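Local coordinates for protein probable AP endonuclease (African swine fever virus, PDB 6KI3) that cleaves DNA on the 5' side of abasic sites with the help of three zinc ions, as an endonuclease IV-type repair enzyme that also trims mismatched 3' ends, at residues Ala9-Arg14 and Thr27-Asn32; Pro90-Arg93 and Phe97-His100; Ser240-Met245 and Phe293-Ser298. All blocks are in the same frame, centred on the assembly; numbering follows the deposited sequence.

Contact 1: residues Ala9-Arg14 and Thr27-Asn32; sequences AFVSHR and TNSIAN. With nucleotides of chain C.
The backbone leaving strand 6-10 comes closest to helix 25-39 at V11 and I30, whose CA atoms lie 6.8 Å apart, before it turns into the short helix 13-16. V11 carries the contact. Its CG1 branch, anti to the backbone N (chi1 -179°), reaches S29 at the near side of the helix and sits 3.7 Å from S29 OG, with S29 CB only slightly farther. V11 CG1 also lies 4.3 Å from the backbone N of I30, whose side chain stands farther off. In S29, chi1 of 62° sets OG between the backbone N and the carbonyl carbon, where it is hydrogen-bonded to I26 O one turn back; it meets the valine methyl by van der Waals contact. S12 turns its side chain from the helix and caps L15 N, starting the helix that follows. The next N-H is shared between two phosphate oxygens of DG3 of chain C: H13 N bonds OP2 at 3.0 Å, bent at 134°, and OP1 weakly at 3.2 Å. H13 NE2 makes a close polar approach, 3.1 Å, to OP2 of DA4 of chain C, on the next phosphate along the strand. On the DNA side of the backbone, F10 lays one ring face against the abasic sugar 3DR1 of chain C, whose C2' lies over the ring centre, 3.4 Å above its plane. The ring is also close to C1', where a base would otherwise be attached, consistent with a part in accommodating an abasic nucleotide. Backbone bonds tie A9 and V11 to Q48 on strand 46-49 and F10 to L275 on strand 272-275, while V11 also packs on Y33 and W16, and I30 on L69 of helix 63-76, placing the contact between the barrel wall and its outer helices.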
loop_
_atom_site.group_PDB
_atom_site.type_symbol
_atom_site.label_atom_id
_atom_site.label_comp_id
_atom_site.label_asym_id
_atom_site.label_seq_id
_atom_site.Cartn_x
_atom_site.Cartn_y
_atom_site.Cartn_z
ATOM N N ALA A 9 -9.110 -0.932 -2.161
ATOM C CA ALA A 9 -8.501 -0.063 -3.155
ATOM C C ALA A 9 -8.250 1.310 -2.548
ATOM O O ALA A 9 -8.778 1.653 -1.488
ATOM C CB ALA A 9 -9.375 0.051 -4.409
ATOM N N PHE A 10 -7.421 2.091 -3.235
ATOM C CA PHE A 10 -7.217 3.483 -2.858
ATOM C C PHE A 10 -8.467 4.290 -3.181
ATOM O O PHE A 10 -9.040 4.160 -4.267
ATOM C CB PHE A 10 -6.003 4.061 -3.585
ATOM C CG PHE A 10 -5.962 5.563 -3.596
ATOM C CD1 PHE A 10 -5.631 6.270 -2.451
ATOM C CD2 PHE A 10 -6.251 6.269 -4.753
ATOM C CE1 PHE A 10 -5.594 7.653 -2.459
ATOM C CE2 PHE A 10 -6.214 7.651 -4.767
ATOM C CZ PHE A 10 -5.885 8.343 -3.619
ATOM N N VAL A 11 -8.892 5.121 -2.236
ATOM C CA VAL A 11 -10.110 5.910 -2.365
ATOM C C VAL A 11 -9.702 7.366 -2.541
ATOM O O VAL A 11 -9.233 8.009 -1.594
ATOM C CB VAL A 11 -11.033 5.734 -1.152
ATOM C CG1 VAL A 11 -12.301 6.554 -1.325
ATOM C CG2 VAL A 11 -11.361 4.265 -0.951
ATOM N N SER A 12 -9.880 7.890 -3.748
ATOM C CA SER A 12 -9.566 9.286 -4.006
ATOM C C SER A 12 -10.741 10.178 -3.621
ATOM O O SER A 12 -11.908 9.795 -3.747
ATOM C CB SER A 12 -9.211 9.499 -5.477
ATOM O OG SER A 12 -10.379 9.619 -6.268
ATOM N N HIS A 13 -10.410 11.269 -3.235
ATOM C CA HIS A 13 -11.409 12.252 -2.868
ATOM C C HIS A 13 -12.173 12.712 -4.058
ATOM O O HIS A 13 -13.447 12.818 -3.967
ATOM C CB HIS A 13 -10.706 13.418 -2.232
ATOM C CG HIS A 13 -11.543 14.609 -2.014
ATOM N ND1 HIS A 13 -12.349 15.143 -2.943
ATOM C CD2 HIS A 13 -11.630 15.453 -0.944
ATOM C CE1 HIS A 13 -12.919 16.254 -2.453
ATOM N NE2 HIS A 13 -12.479 16.448 -1.234
ATOM N N ARG A 14 -11.505 13.018 -5.158
ATOM C CA ARG A 14 -12.190 13.512 -6.352
ATOM C C ARG A 14 -13.182 12.567 -7.047
ATOM O O ARG A 14 -14.211 13.007 -7.561
ATOM C CB ARG A 14 -11.163 14.012 -7.374
ATOM C CG ARG A 14 -11.764 14.419 -8.710
ATOM C CD ARG A 14 -10.684 14.627 -9.760
ATOM N NE ARG A 14 -9.818 13.460 -9.892
ATOM C CZ ARG A 14 -9.828 12.635 -10.933
ATOM N NH1 ARG A 14 -10.663 12.848 -11.942
ATOM N NH2 ARG A 14 -9.003 11.597 -10.969
ATOM N N THR A 27 -14.739 10.458 4.873
ATOM C CA THR A 27 -15.705 9.449 5.297
ATOM C C THR A 27 -16.823 9.294 4.274
ATOM O O THR A 27 -17.292 8.177 4.019
ATOM C CB THR A 27 -16.280 9.816 6.665
ATOM O OG1 THR A 27 -15.213 10.144 7.562
ATOM C CG2 THR A 27 -17.073 8.652 7.237
ATOM N N ASN A 28 -17.267 10.405 3.680
ATOM C CA ASN A 28 -18.279 10.335 2.631
ATOM C C ASN A 28 -17.777 9.538 1.434
ATOM O O ASN A 28 -18.519 8.732 0.859
ATOM C CB ASN A 28 -18.688 11.746 2.203
ATOM C CG ASN A 28 -19.518 11.758 0.933
ATOM O OD1 ASN A 28 -18.992 11.955 -0.163
ATOM N ND2 ASN A 28 -20.823 11.554 1.073
ATOM N N SER A 29 -16.518 9.748 1.045
ATOM C CA SER A 29 -15.953 9.000 -0.073
ATOM C C SER A 29 -15.868 7.513 0.248
ATOM O O SER A 29 -16.177 6.668 -0.601
ATOM C CB SER A 29 -14.571 9.552 -0.427
ATOM O OG SER A 29 -13.673 9.408 0.660
ATOM N N ILE A 30 -15.455 7.176 1.472
ATOM C CA ILE A 30 -15.388 5.775 1.875
ATOM C C ILE A 30 -16.783 5.163 1.913
ATOM O O ILE A 30 -16.971 3.988 1.568
ATOM C CB ILE A 30 -14.666 5.653 3.230
ATOM C CG1 ILE A 30 -13.180 5.972 3.061
ATOM C CG2 ILE A 30 -14.853 4.267 3.833
ATOM C CD1 ILE A 30 -12.399 5.947 4.348
ATOM N N ALA A 31 -17.784 5.948 2.315
ATOM C CA ALA A 31 -19.160 5.460 2.310
ATOM C C ALA A 31 -19.598 5.073 0.902
ATOM O O ALA A 31 -20.178 4.002 0.692
ATOM C CB ALA A 31 -20.095 6.519 2.894
ATOM N N ASN A 32 -19.325 5.936 -0.079
ATOM C CA ASN A 32 -19.648 5.603 -1.462
ATOM C C ASN A 32 -18.800 4.438 -1.957
ATOM O O ASN A 32 -19.273 3.602 -2.736
ATOM C CB ASN A 32 -19.454 6.828 -2.353
ATOM C CG ASN A 32 -20.317 7.999 -1.928
ATOM O OD1 ASN A 32 -21.332 7.823 -1.255
ATOM N ND2 ASN A 32 -19.916 9.203 -2.317
ATOM P P DG C 3 -7.199 12.760 -3.143
ATOM O OP1 DG C 3 -7.466 11.797 -2.053
ATOM O OP2 DG C 3 -8.064 12.765 -4.345
ATOM O "O5'" DG C 3 -7.200 14.225 -2.515
ATOM C "C5'" DG C 3 -6.183 14.585 -1.594
ATOM C "C4'" DG C 3 -6.210 16.073 -1.313
ATOM O "O4'" DG C 3 -5.525 16.788 -2.376
ATOM C "C3'" DG C 3 -7.604 16.689 -1.215
ATOM O "O3'" DG C 3 -7.615 17.640 -0.168
ATOM C "C2'" DG C 3 -7.777 17.355 -2.581
ATOM C "C1'" DG C 3 -6.360 17.811 -2.869
ATOM N N9 DG C 3 -6.079 17.989 -4.289
ATOM C C8 DG C 3 -6.533 17.210 -5.326
ATOM N N7 DG C 3 -6.114 17.607 -6.495
ATOM C C5 DG C 3 -5.327 18.718 -6.216
ATOM C C6 DG C 3 -4.605 19.567 -7.088
ATOM O O6 DG C 3 -4.516 19.503 -8.322
ATOM N N1 DG C 3 -3.941 20.575 -6.392
ATOM C C2 DG C 3 -3.971 20.741 -5.028
ATOM N N2 DG C 3 -3.266 21.771 -4.538
ATOM N N3 DG C 3 -4.643 19.952 -4.200
ATOM C C4 DG C 3 -5.295 18.965 -4.861
ATOM O "O5'" 3DR C 1 1.095 5.004 -5.759
ATOM P P 3DR C 1 2.646 4.641 -5.536
ATOM O OP1 3DR C 1 2.995 5.327 -4.238
ATOM O OP2 3DR C 1 2.643 3.135 -5.471
ATOM O OP3 3DR C 1 3.344 5.223 -6.742
ATOM C "C2'" 3DR C 1 -2.676 6.981 -4.606
ATOM C "C5'" 3DR C 1 0.592 6.308 -5.477
ATOM C "C4'" 3DR C 1 -0.821 6.403 -6.037
ATOM O "O4'" 3DR C 1 -1.536 5.213 -5.703
ATOM C "C1'" 3DR C 1 -2.761 5.523 -5.036
ATOM C "C3'" 3DR C 1 -1.585 7.585 -5.466
ATOM O "O3'" 3DR C 1 -2.195 8.306 -6.538
ATOM P P DA C 4 -8.988 18.296 0.350
ATOM O OP1 DA C 4 -9.276 17.703 1.673
ATOM O OP2 DA C 4 -10.012 18.235 -0.718
ATOM O "O5'" DA C 4 -8.589 19.825 0.565
ATOM C "C5'" DA C 4 -7.409 20.139 1.288
ATOM C "C4'" DA C 4 -6.956 21.558 1.003
ATOM O "O4'" DA C 4 -6.514 21.666 -0.374
ATOM C "C3'" DA C 4 -8.022 22.627 1.204
ATOM O "O3'" DA C 4 -7.441 23.751 1.840
ATOM C "C2'" DA C 4 -8.484 22.947 -0.221
ATOM C "C1'" DA C 4 -7.224 22.689 -1.039
ATOM N N9 DA C 4 -7.494 22.234 -2.402
ATOM C C8 DA C 4 -8.360 21.247 -2.783
ATOM N N7 DA C 4 -8.394 21.042 -4.078
ATOM C C5 DA C 4 -7.483 21.953 -4.583
ATOM C C6 DA C 4 -7.055 22.240 -5.896
ATOM N N6 DA C 4 -7.517 21.603 -6.977
ATOM N N1 DA C 4 -6.131 23.211 -6.054
ATOM C C2 DA C 4 -5.671 23.847 -4.970
ATOM N N3 DA C 4 -5.996 23.665 -3.690
ATOM C C4 DA C 4 -6.916 22.695 -3.564
#

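Contact 2: residues Pro90-Arg93 and Phe97-His100; sequences PWSR and FVTH
P90 and T99 meet most closely, T99 OG1 lying 3.8 Å from P90 CB and just as near P90 CA, so that a hydroxyl rests against the C-H surface of the proline. In T99 the oxygen stands beside the backbone N and anti to the carbonyl carbon (chi1 -74°), which turns OG1 to the proline, with CG2 anti to the backbone N. One residue earlier on the helix, V98 points its side chain toward the loop and divides the work between its two methyls: CG1 comes to 4.2 Å from P90 N, while CG2 lies 4.3 Å from S92 OG. Both distances are those of loose van der Waals packing. The next shell fixes the loop. S92 OG is hydrogen-bonded to V89 O, back along the loop, and S95 OG, just before helix 96-112, makes weak bonds to P90 O and S92 O. W91 turns its side chain from the helix, packs on V124, and receives P90 CD over one face of its ring, 3.5 Å above the plane and toward the rim. Farther out, T99 touches K135 and I136, S92 packs on a DNA phosphate, and the modelled part of F97, which stops at CB, touches a guanine base. The side chain of P90 lies about 8 Å from that of H120, a zinc ligand. The meeting of loop and helix is thus made by carbon surfaces and hydroxyls at van der Waals range, and the polar bonds that shape the loop are local ones, with partners a few residues away.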
loop_
_atom_site.group_PDB
_atom_site.type_symbol
_atom_site.label_atom_id
_atom_site.label_comp_id
_atom_site.label_asym_id
_atom_site.label_seq_id
_atom_site.Cartn_x
_atom_site.Cartn_y
_atom_site.Cartn_z
ATOM N N PRO A 90 11.996 10.960 6.014
ATOM C CA PRO A 90 12.615 11.239 7.320
ATOM C C PRO A 90 14.132 11.277 7.289
ATOM O O PRO A 90 14.739 11.777 8.244
ATOM C CB PRO A 90 12.113 10.086 8.207
ATOM C CG PRO A 90 11.016 9.416 7.424
ATOM C CD PRO A 90 11.330 9.649 5.986
ATOM N N TRP A 91 14.763 10.768 6.233
ATOM C CA TRP A 91 16.215 10.734 6.128
ATOM C C TRP A 91 16.769 11.841 5.241
ATOM O O TRP A 91 17.957 11.814 4.904
ATOM C CB TRP A 91 16.671 9.370 5.609
ATOM C CG TRP A 91 15.814 8.840 4.504
ATOM C CD1 TRP A 91 15.943 9.098 3.171
ATOM C CD2 TRP A 91 14.690 7.963 4.637
ATOM N NE1 TRP A 91 14.969 8.434 2.465
ATOM C CE2 TRP A 91 14.186 7.730 3.343
ATOM C CE3 TRP A 91 14.062 7.351 5.727
ATOM C CZ2 TRP A 91 13.084 6.912 3.108
ATOM C CZ3 TRP A 91 12.967 6.538 5.491
ATOM C CH2 TRP A 91 12.490 6.326 4.192
ATOM N N SER A 92 15.942 12.808 4.852
ATOM C CA SER A 92 16.433 13.930 4.070
ATOM C C SER A 92 17.324 14.824 4.933
ATOM O O SER A 92 17.359 14.716 6.162
ATOM C CB SER A 92 15.267 14.727 3.481
ATOM O OG SER A 92 14.380 15.170 4.492
ATOM N N ARG A 93 18.062 15.713 4.266
ATOM C CA ARG A 93 18.980 16.617 4.951
ATOM C C ARG A 93 18.230 17.507 5.933
ATOM O O ARG A 93 18.328 17.319 7.151
ATOM C CB ARG A 93 19.749 17.469 3.940
ATOM N N PHE A 97 11.473 19.693 9.814
ATOM C CA PHE A 97 10.080 19.978 9.488
ATOM C C PHE A 97 9.370 18.747 8.942
ATOM O O PHE A 97 8.146 18.629 9.071
ATOM C CB PHE A 97 10.002 21.120 8.477
ATOM N N VAL A 98 10.117 17.825 8.335
ATOM C CA VAL A 98 9.514 16.665 7.691
ATOM C C VAL A 98 9.113 15.616 8.720
ATOM O O VAL A 98 7.988 15.102 8.697
ATOM C CB VAL A 98 10.480 16.086 6.641
ATOM C CG1 VAL A 98 10.029 14.701 6.210
ATOM C CG2 VAL A 98 10.582 17.020 5.445
ATOM N N THR A 99 10.026 15.278 9.633
ATOM C CA THR A 99 9.737 14.243 10.621
ATOM C C THR A 99 8.623 14.677 11.567
ATOM O O THR A 99 7.787 13.858 11.968
ATOM C CB THR A 99 11.010 13.889 11.393
ATOM O OG1 THR A 99 11.875 13.116 10.551
ATOM C CG2 THR A 99 10.689 13.087 12.648
ATOM N N HIS A 100 8.582 15.964 11.920
ATOM C CA HIS A 100 7.510 16.450 12.781
ATOM C C HIS A 100 6.151 16.299 12.108
ATOM O O HIS A 100 5.153 15.998 12.772
ATOM C CB HIS A 100 7.758 17.906 13.165
ATOM C CG HIS A 100 6.641 18.512 13.951
ATOM N ND1 HIS A 100 5.627 19.236 13.363
ATOM C CD2 HIS A 100 6.368 18.490 15.278
ATOM C CE1 HIS A 100 4.780 19.637 14.293
ATOM N NE2 HIS A 100 5.207 19.200 15.464
#

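Contact 3: residues Ser240-Met245 and Phe293-Ser298; sequences SLFEGM and FTTLKS
Apolar contacts do the joining, and F242 with T295 makes the closest. In T295, chi1 of -59° puts OG1 beside the backbone N and CG2 anti to it; this methyl, T295 CG2, lies 3.7 Å from F242 CE2 and somewhat farther from CD2, approaching the ring obliquely. Beside this pair, L241 CD1 comes to 4.4 Å from L296 CG, a looser meeting of two leucines. Hydrogen bonds serve each segment separately. A type II beta turn from S240 to E243, closed by E243 N to S240 O at 2.9 Å, presents L241 and F242 at its corner, both turned toward the helix. On the helix, T295 OG1 is hydrogen-bonded to A291 O, one turn back, and CG2 meets the ring. S298 OG and S298 N both bond T294 O, from opposite faces of the carbonyl plane, the hydroxyl at 2.7 Å. Just outside the segment, E292 OE1 and OE2 accept hydrogen bonds from S240 OG and L241 N, holding the start of the turn to the same helix. Around the pair, L241 and F242 share L259 of helix 258-269, and L296 reaches V263 and F7. The chemistry is therefore divided, with hydrocarbon packing between turn and helix and hydrogen bonds to the E292 carboxylate where the turn begins.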
loop_
_atom_site.group_PDB
_atom_site.type_symbol
_atom_site.label_atom_id
_atom_site.label_comp_id
_atom_site.label_asym_id
_atom_site.label_seq_id
_atom_site.Cartn_x
_atom_site.Cartn_y
_atom_site.Cartn_z
ATOM N N SER A 240 -4.209 -1.899 -14.413
ATOM C CA SER A 240 -5.108 -2.894 -13.847
ATOM C C SER A 240 -4.526 -4.295 -13.999
ATOM O O SER A 240 -3.759 -4.577 -14.924
ATOM C CB SER A 240 -6.480 -2.820 -14.518
ATOM O OG SER A 240 -7.176 -1.650 -14.129
ATOM N N LEU A 241 -4.902 -5.175 -13.071
ATOM C CA LEU A 241 -4.385 -6.538 -13.069
ATOM C C LEU A 241 -4.716 -7.239 -14.380
ATOM O O LEU A 241 -5.841 -7.148 -14.881
ATOM C CB LEU A 241 -4.965 -7.319 -11.889
ATOM C CG LEU A 241 -4.811 -6.685 -10.503
ATOM C CD1 LEU A 241 -5.429 -7.574 -9.433
ATOM C CD2 LEU A 241 -3.349 -6.392 -10.191
ATOM N N PHE A 242 -3.719 -7.929 -14.938
ATOM C CA PHE A 242 -3.818 -8.640 -16.213
ATOM C C PHE A 242 -4.046 -7.699 -17.391
ATOM O O PHE A 242 -4.470 -8.137 -18.465
ATOM C CB PHE A 242 -4.913 -9.713 -16.182
ATOM C CG PHE A 242 -4.789 -10.673 -15.038
ATOM C CD1 PHE A 242 -3.952 -11.773 -15.130
ATOM C CD2 PHE A 242 -5.514 -10.484 -13.875
ATOM C CE1 PHE A 242 -3.835 -12.662 -14.080
ATOM C CE2 PHE A 242 -5.404 -11.368 -12.822
ATOM C CZ PHE A 242 -4.564 -12.461 -12.923
ATOM N N GLU A 243 -3.776 -6.406 -17.215
ATOM C CA GLU A 243 -3.871 -5.437 -18.299
ATOM C C GLU A 243 -2.571 -4.668 -18.495
ATOM O O GLU A 243 -2.538 -3.711 -19.279
ATOM C CB GLU A 243 -5.031 -4.465 -18.051
ATOM C CG GLU A 243 -6.373 -5.151 -17.816
ATOM C CD GLU A 243 -7.551 -4.199 -17.913
ATOM O OE1 GLU A 243 -8.669 -4.665 -18.220
ATOM O OE2 GLU A 243 -7.361 -2.983 -17.689
ATOM N N GLY A 244 -1.502 -5.063 -17.808
ATOM C CA GLY A 244 -0.214 -4.417 -17.954
ATOM C C GLY A 244 0.879 -5.381 -18.367
ATOM O O GLY A 244 0.598 -6.518 -18.751
ATOM N N MET A 245 2.135 -4.944 -18.275
ATOM C CA MET A 245 3.243 -5.750 -18.771
ATOM C C MET A 245 3.521 -6.976 -17.908
ATOM O O MET A 245 4.172 -7.912 -18.382
ATOM C CB MET A 245 4.504 -4.891 -18.871
ATOM C CG MET A 245 4.328 -3.632 -19.705
ATOM S SD MET A 245 4.523 -3.920 -21.474
ATOM C CE MET A 245 6.291 -4.194 -21.575
ATOM N N PHE A 293 -11.868 -6.905 -9.432
ATOM C CA PHE A 293 -12.353 -7.554 -8.219
ATOM C C PHE A 293 -13.177 -8.800 -8.515
ATOM O O PHE A 293 -13.227 -9.713 -7.683
ATOM C CB PHE A 293 -13.155 -6.563 -7.372
ATOM C CG PHE A 293 -12.298 -5.569 -6.637
ATOM C CD1 PHE A 293 -11.490 -5.977 -5.588
ATOM C CD2 PHE A 293 -12.298 -4.232 -6.993
ATOM C CE1 PHE A 293 -10.698 -5.070 -4.910
ATOM C CE2 PHE A 293 -11.509 -3.319 -6.318
ATOM C CZ PHE A 293 -10.708 -3.739 -5.276
ATOM N N THR A 294 -13.826 -8.867 -9.680
ATOM C CA THR A 294 -14.461 -10.117 -10.085
ATOM C C THR A 294 -13.415 -11.179 -10.402
ATOM O O THR A 294 -13.593 -12.355 -10.067
ATOM C CB THR A 294 -15.377 -9.890 -11.288
ATOM O OG1 THR A 294 -14.682 -9.136 -12.290
ATOM C CG2 THR A 294 -16.638 -9.143 -10.870
ATOM N N THR A 295 -12.316 -10.780 -11.048
ATOM C CA THR A 295 -11.207 -11.703 -11.262
ATOM C C THR A 295 -10.582 -12.118 -9.935
ATOM O O THR A 295 -10.225 -13.287 -9.745
ATOM C CB THR A 295 -10.157 -11.066 -12.175
ATOM O OG1 THR A 295 -10.757 -10.731 -13.433
ATOM C CG2 THR A 295 -8.997 -12.024 -12.412
ATOM N N LEU A 296 -10.443 -11.170 -9.004
ATOM C CA LEU A 296 -9.977 -11.515 -7.666
ATOM C C LEU A 296 -10.941 -12.476 -6.982
ATOM O O LEU A 296 -10.513 -13.438 -6.334
ATOM C CB LEU A 296 -9.794 -10.250 -6.828
ATOM C CG LEU A 296 -8.436 -9.554 -6.920
ATOM C CD1 LEU A 296 -8.483 -8.201 -6.230
ATOM C CD2 LEU A 296 -7.351 -10.429 -6.312
ATOM N N LYS A 297 -12.247 -12.237 -7.124
ATOM C CA LYS A 297 -13.234 -13.133 -6.532
ATOM C C LYS A 297 -13.142 -14.534 -7.124
ATOM O O LYS A 297 -13.429 -15.520 -6.434
ATOM C CB LYS A 297 -14.639 -12.559 -6.718
ATOM C CG LYS A 297 -15.734 -13.326 -5.991
ATOM C CD LYS A 297 -17.063 -12.592 -6.070
ATOM C CE LYS A 297 -17.437 -12.277 -7.510
ATOM N NZ LYS A 297 -18.742 -11.564 -7.603
ATOM N N SER A 298 -12.742 -14.643 -8.393
ATOM C CA SER A 298 -12.536 -15.955 -8.997
ATOM C C SER A 298 -11.393 -16.694 -8.316
ATOM O O SER A 298 -11.507 -17.883 -7.993
ATOM C CB SER A 298 -12.260 -15.804 -10.493
ATOM O OG SER A 298 -13.123 -14.846 -11.080
#

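In the fold
Contact 1 is wholly buried; contacts 2 and 3 are partly buried and lie on opposite sides of the chain's centre. Each sets a segment that is largely loop at its touching residues against a different outer helix: 25-39, 96-112 and 282-300. Contact 1 sets a methyl against a hydroxymethyl group, contact 2 a proline and a valine against hydroxyls, contact 3 a ring and a leucine against a methyl and a leucine. Contacts 1 and 3 touch where A9 CB meets F293 CZ at 4.1 Å; contact 2 stands about 19 Å from contact 1 and about 25 Å from contact 3, between nearest atoms. DNA reaches contacts 1 and 2 but stays about 11 Å from contact 3.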